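Local coordinates for transcriptional regulator, GntR family (Thermotoga maritima, PDB 3SXM), which probably acts as a metal-binding, DNA-binding transcription regulator, represented here by its FCD domain, which lacks its metal in this structure, at residues 17-22 with 61-66. The protein carries 3 engineered substitutions. Residues are numbered along the deposited sequence; the frame is centred on the assembly and turned at random.
Sequences MMEVFC and RLHKLF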
ATOM      1  N   MET A  17       4.498   1.745  -2.001  1.00 10.66           N
ATOM      2  CA  MET A  17       3.105   1.279  -1.805  1.00 10.93           C
ATOM      3  C   MET A  17       2.331   2.196  -0.861  1.00 13.74           C
ATOM      4  O   MET A  17       1.201   2.632  -1.207  1.00 14.89           O
ATOM      5  CB  MET A  17       3.094  -0.185  -1.344  1.00 14.29           C
ATOM      6  CG  MET A  17       1.687  -0.730  -1.026  1.00 15.34           C
ATOM      7  SD  MET A  17       1.740  -2.392  -0.406  1.00 15.06           S
ATOM      8  CE  MET A  17       2.464  -2.118   1.199  1.00 12.55           C
ATOM      9  N   MET A  18       2.844   2.405   0.339  1.00 11.18           N
ATOM     10  CA  MET A  18       2.091   3.095   1.377  1.00 10.41           C
ATOM     11  C   MET A  18       2.095   4.608   1.139  1.00 13.24           C
ATOM     12  O   MET A  18       1.061   5.272   1.228  1.00 12.27           O
ATOM     13  CB  MET A  18       2.644   2.771   2.757  1.00 11.63           C
ATOM     14  CG  MET A  18       2.581   1.285   3.105  1.00 11.04           C
ATOM     15  SD  MET A  18       3.214   0.869   4.718  1.00 14.19           S
ATOM     16  CE  MET A  18       1.959   1.479   5.701  1.00 14.82           C
ATOM     17  N   GLU A  19       3.262   5.191   0.892  1.00 11.85           N
ATOM     18  CA  GLU A  19       3.367   6.666   0.796  1.00 11.74           C
ATOM     19  C   GLU A  19       2.645   7.202  -0.424  1.00 11.49           C
ATOM     20  O   GLU A  19       1.984   8.236  -0.359  1.00 12.78           O
ATOM     21  CB  GLU A  19       4.837   7.098   0.864  1.00 12.39           C
ATOM     22  CG  GLU A  19       5.549   6.713   2.121  1.00 12.72           C
ATOM     23  CD  GLU A  19       6.941   7.293   2.164  1.00 14.86           C
ATOM     24  OE1 GLU A  19       7.133   8.314   1.463  1.00 17.00           O
ATOM     25  OE2 GLU A  19       7.814   6.789   2.901  1.00 14.64           O
ATOM     26  N   VAL A  20       2.798   6.560  -1.566  1.00 12.18           N
ATOM     27  CA  VAL A  20       2.150   7.011  -2.792  1.00 12.24           C
ATOM     28  C   VAL A  20       0.644   6.845  -2.643  1.00 12.52           C
ATOM     29  O   VAL A  20      -0.115   7.720  -3.061  1.00 13.94           O
ATOM     30  CB  VAL A  20       2.675   6.295  -4.034  1.00 13.31           C
ATOM     31  CG1 VAL A  20       1.774   6.566  -5.264  1.00 17.90           C
ATOM     32  CG2 VAL A  20       4.149   6.689  -4.299  1.00 16.43           C
ATOM     33  N   PHE A  21       0.176   5.726  -2.066  1.00 11.00           N
ATOM     34  CA  PHE A  21      -1.255   5.580  -1.848  1.00 11.90           C
ATOM     35  C   PHE A  21      -1.775   6.766  -1.050  1.00 12.13           C
ATOM     36  O   PHE A  21      -2.841   7.299  -1.362  1.00 12.14           O
ATOM     37  CB  PHE A  21      -1.578   4.272  -1.087  1.00 14.04           C
ATOM     38  CG  PHE A  21      -3.054   4.067  -0.842  1.00 11.72           C
ATOM     39  CD1 PHE A  21      -3.836   3.466  -1.799  1.00 14.15           C
ATOM     40  CD2 PHE A  21      -3.660   4.439   0.348  1.00 14.80           C
ATOM     41  CE1 PHE A  21      -5.178   3.205  -1.582  1.00 16.93           C
ATOM     42  CE2 PHE A  21      -5.015   4.260   0.523  1.00 14.86           C
ATOM     43  CZ  PHE A  21      -5.756   3.640  -0.422  1.00 13.54           C
ATOM     44  N   CYS A  22      -1.112   7.117   0.040  1.00 12.98           N
ATOM     45  CA  CYS A  22      -1.617   8.202   0.899  1.00 12.29           C
ATOM     46  C   CYS A  22      -1.520   9.572   0.215  1.00 13.89           C
ATOM     47  O   CYS A  22      -2.454  10.377   0.278  1.00 13.86           O
ATOM     48  CB  CYS A  22      -0.927   8.194   2.252  1.00 12.83           C
ATOM     49  SG  CYS A  22      -1.330   6.745   3.239  1.00 14.45           S
ATOM     50  N   ARG A  61       9.660  13.607   9.228  1.00 17.16           N
ATOM     51  CA  ARG A  61       8.392  14.330   9.337  1.00 20.34           C
ATOM     52  C   ARG A  61       7.622  14.345   8.045  1.00 17.98           C
ATOM     53  O   ARG A  61       6.390  14.181   8.058  1.00 16.41           O
ATOM     54  CB  ARG A  61       8.600  15.780   9.833  1.00 20.87           C
ATOM     55  CG  ARG A  61       8.964  15.885  11.231  1.00 21.38           C
ATOM     56  CD  ARG A  61       9.411  17.342  11.590  1.00 23.91           C
ATOM     57  NE  ARG A  61       8.289  18.272  11.541  1.00 28.59           N
ATOM     58  CZ  ARG A  61       8.432  19.582  11.692  1.00 37.48           C
ATOM     59  NH1 ARG A  61       9.643  20.112  11.802  1.00 34.08           N
ATOM     60  NH2 ARG A  61       7.373  20.364  11.681  1.00 30.98           N
ATOM     61  N   LEU A  62       8.286  14.543   6.917  1.00 17.29           N
ATOM     62  CA  LEU A  62       7.577  14.703   5.645  1.00 15.07           C
ATOM     63  C   LEU A  62       6.909  13.383   5.283  1.00 17.75           C
ATOM     64  O   LEU A  62       5.738  13.374   4.911  1.00 14.15           O
ATOM     65  CB  LEU A  62       8.561  15.153   4.551  1.00 14.37           C
ATOM     66  CG  LEU A  62       7.915  15.369   3.192  1.00 15.50           C
ATOM     67  CD1 LEU A  62       6.825  16.423   3.224  1.00 14.85           C
ATOM     68  CD2 LEU A  62       8.950  15.718   2.185  1.00 19.61           C
ATOM     69  N   HIS A  63       7.660  12.292   5.340  1.00 14.33           N
ATOM     70  CA  HIS A  63       7.122  11.001   4.891  1.00 11.29           C
ATOM     71  C   HIS A  63       6.068  10.500   5.868  1.00 14.44           C
ATOM     72  O   HIS A  63       5.025   9.967   5.410  1.00 12.88           O
ATOM     73  CB  HIS A  63       8.243  10.010   4.638  1.00 12.70           C
ATOM     74  CG  HIS A  63       9.107  10.422   3.495  1.00 14.71           C
ATOM     75  ND1 HIS A  63       8.853  10.088   2.179  1.00 15.01           N
ATOM     76  CD2 HIS A  63      10.206  11.225   3.469  1.00 16.70           C
ATOM     77  CE1 HIS A  63       9.746  10.664   1.395  1.00 15.57           C
ATOM     78  NE2 HIS A  63      10.576  11.345   2.169  1.00 14.20           N
ATOM     79  N   LYS A  64       6.248  10.692   7.158  1.00 15.83           N
ATOM     80  CA  LYS A  64       5.186  10.363   8.143  1.00 12.03           C
ATOM     81  C   LYS A  64       3.958  11.234   7.950  1.00 15.64           C
ATOM     82  O   LYS A  64       2.859  10.727   8.235  1.00 14.68           O
ATOM     83  CB  LYS A  64       5.688  10.436   9.574  1.00 16.57           C
ATOM     84  CG  LYS A  64       6.559   9.256   9.887  1.00 18.46           C
ATOM     85  CD  LYS A  64       7.013   9.241  11.309  1.00 23.47           C
ATOM     86  CE  LYS A  64       7.557   7.859  11.698  1.00 24.49           C
ATOM     87  NZ  LYS A  64       8.085   7.916  13.088  1.00 25.94           N
ATOM     88  N   LEU A  65       4.089  12.488   7.492  1.00 14.23           N
ATOM     89  CA  LEU A  65       2.924  13.368   7.275  1.00 12.90           C
ATOM     90  C   LEU A  65       2.043  12.766   6.206  1.00 14.05           C
ATOM     91  O   LEU A  65       0.786  12.782   6.322  1.00 14.20           O
ATOM     92  CB  LEU A  65       3.377  14.800   6.822  1.00 15.81           C
ATOM     93  CG  LEU A  65       2.265  15.710   6.269  1.00 16.90           C
ATOM     94  CD1 LEU A  65       1.259  16.002   7.268  1.00 19.74           C
ATOM     95  CD2 LEU A  65       2.881  16.976   5.724  1.00 21.80           C
ATOM     96  N   PHE A  66       2.626  12.225   5.163  1.00 13.78           N
ATOM     97  CA  PHE A  66       1.822  11.697   4.029  1.00 12.84           C
ATOM     98  C   PHE A  66       0.929  10.598   4.604  1.00 14.58           C
ATOM     99  O   PHE A  66      -0.269  10.517   4.308  1.00 13.60           O
ATOM    100  CB  PHE A  66       2.700  11.127   2.928  1.00 13.97           C
ATOM    101  CG  PHE A  66       3.597  12.148   2.236  1.00 14.10           C
ATOM    102  CD1 PHE A  66       3.309  13.493   2.222  1.00 13.16           C
ATOM    103  CD2 PHE A  66       4.767  11.716   1.633  1.00 17.78           C
ATOM    104  CE1 PHE A  66       4.162  14.426   1.590  1.00 14.80           C
ATOM    105  CE2 PHE A  66       5.592  12.658   0.991  1.00 16.90           C
ATOM    106  CZ  PHE A  66       5.266  13.962   0.982  1.00 15.49           C
TER
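E19 and H63 join helix 5-25 to helix 51-68 in the all-helical FCD domain through a His-carboxylate hydrogen bond, with ND1 of H63 as donor and OE1 of E19 as acceptor, 2.6 Å apart. The N-H...O angle of 168° makes the bond nearly straight, and OE1 lies at the imidazole edge, close to the ring plane. On the acceptor side the approach is syn but somewhat out of the carboxylate plane, and the carboxylate and ring planes stand 55° apart. E19 spans the gap because its chain runs on extended past CG (chi2 -174°), bringing the carboxylate up to H63 although the axes of segments 17-22 and 61-66 stay 9.4 Å apart. The other oxygen, OE2, is held by R15 NE in a salt bridge and by Y79 OH, which fixes the carboxylate's rotation. H63 is a zinc ligand in a metal-bound structure of this protein; without metal here, its NE2 is hydrogen-bonded to NE2 of H103, another ligand of that site. E19 is thus probably a second-shell residue, holding the imidazole's orientation, consistent with NE2 being the atom offered to the metal. Were E19 replaced by alanine, ND1 of H63 would probably lose its acceptor, R15 this countercharge, and the ring would be freer to turn. F66 presents a ring edge to the same carboxylate, its CD2 4.1 Å from OE1 of E19. One turn along helix 5-25, the backbones come closest, CA of C22 5.8 Å from CA of F66, and CB of C22 rests 3.2 Å from the carbonyl O of F66.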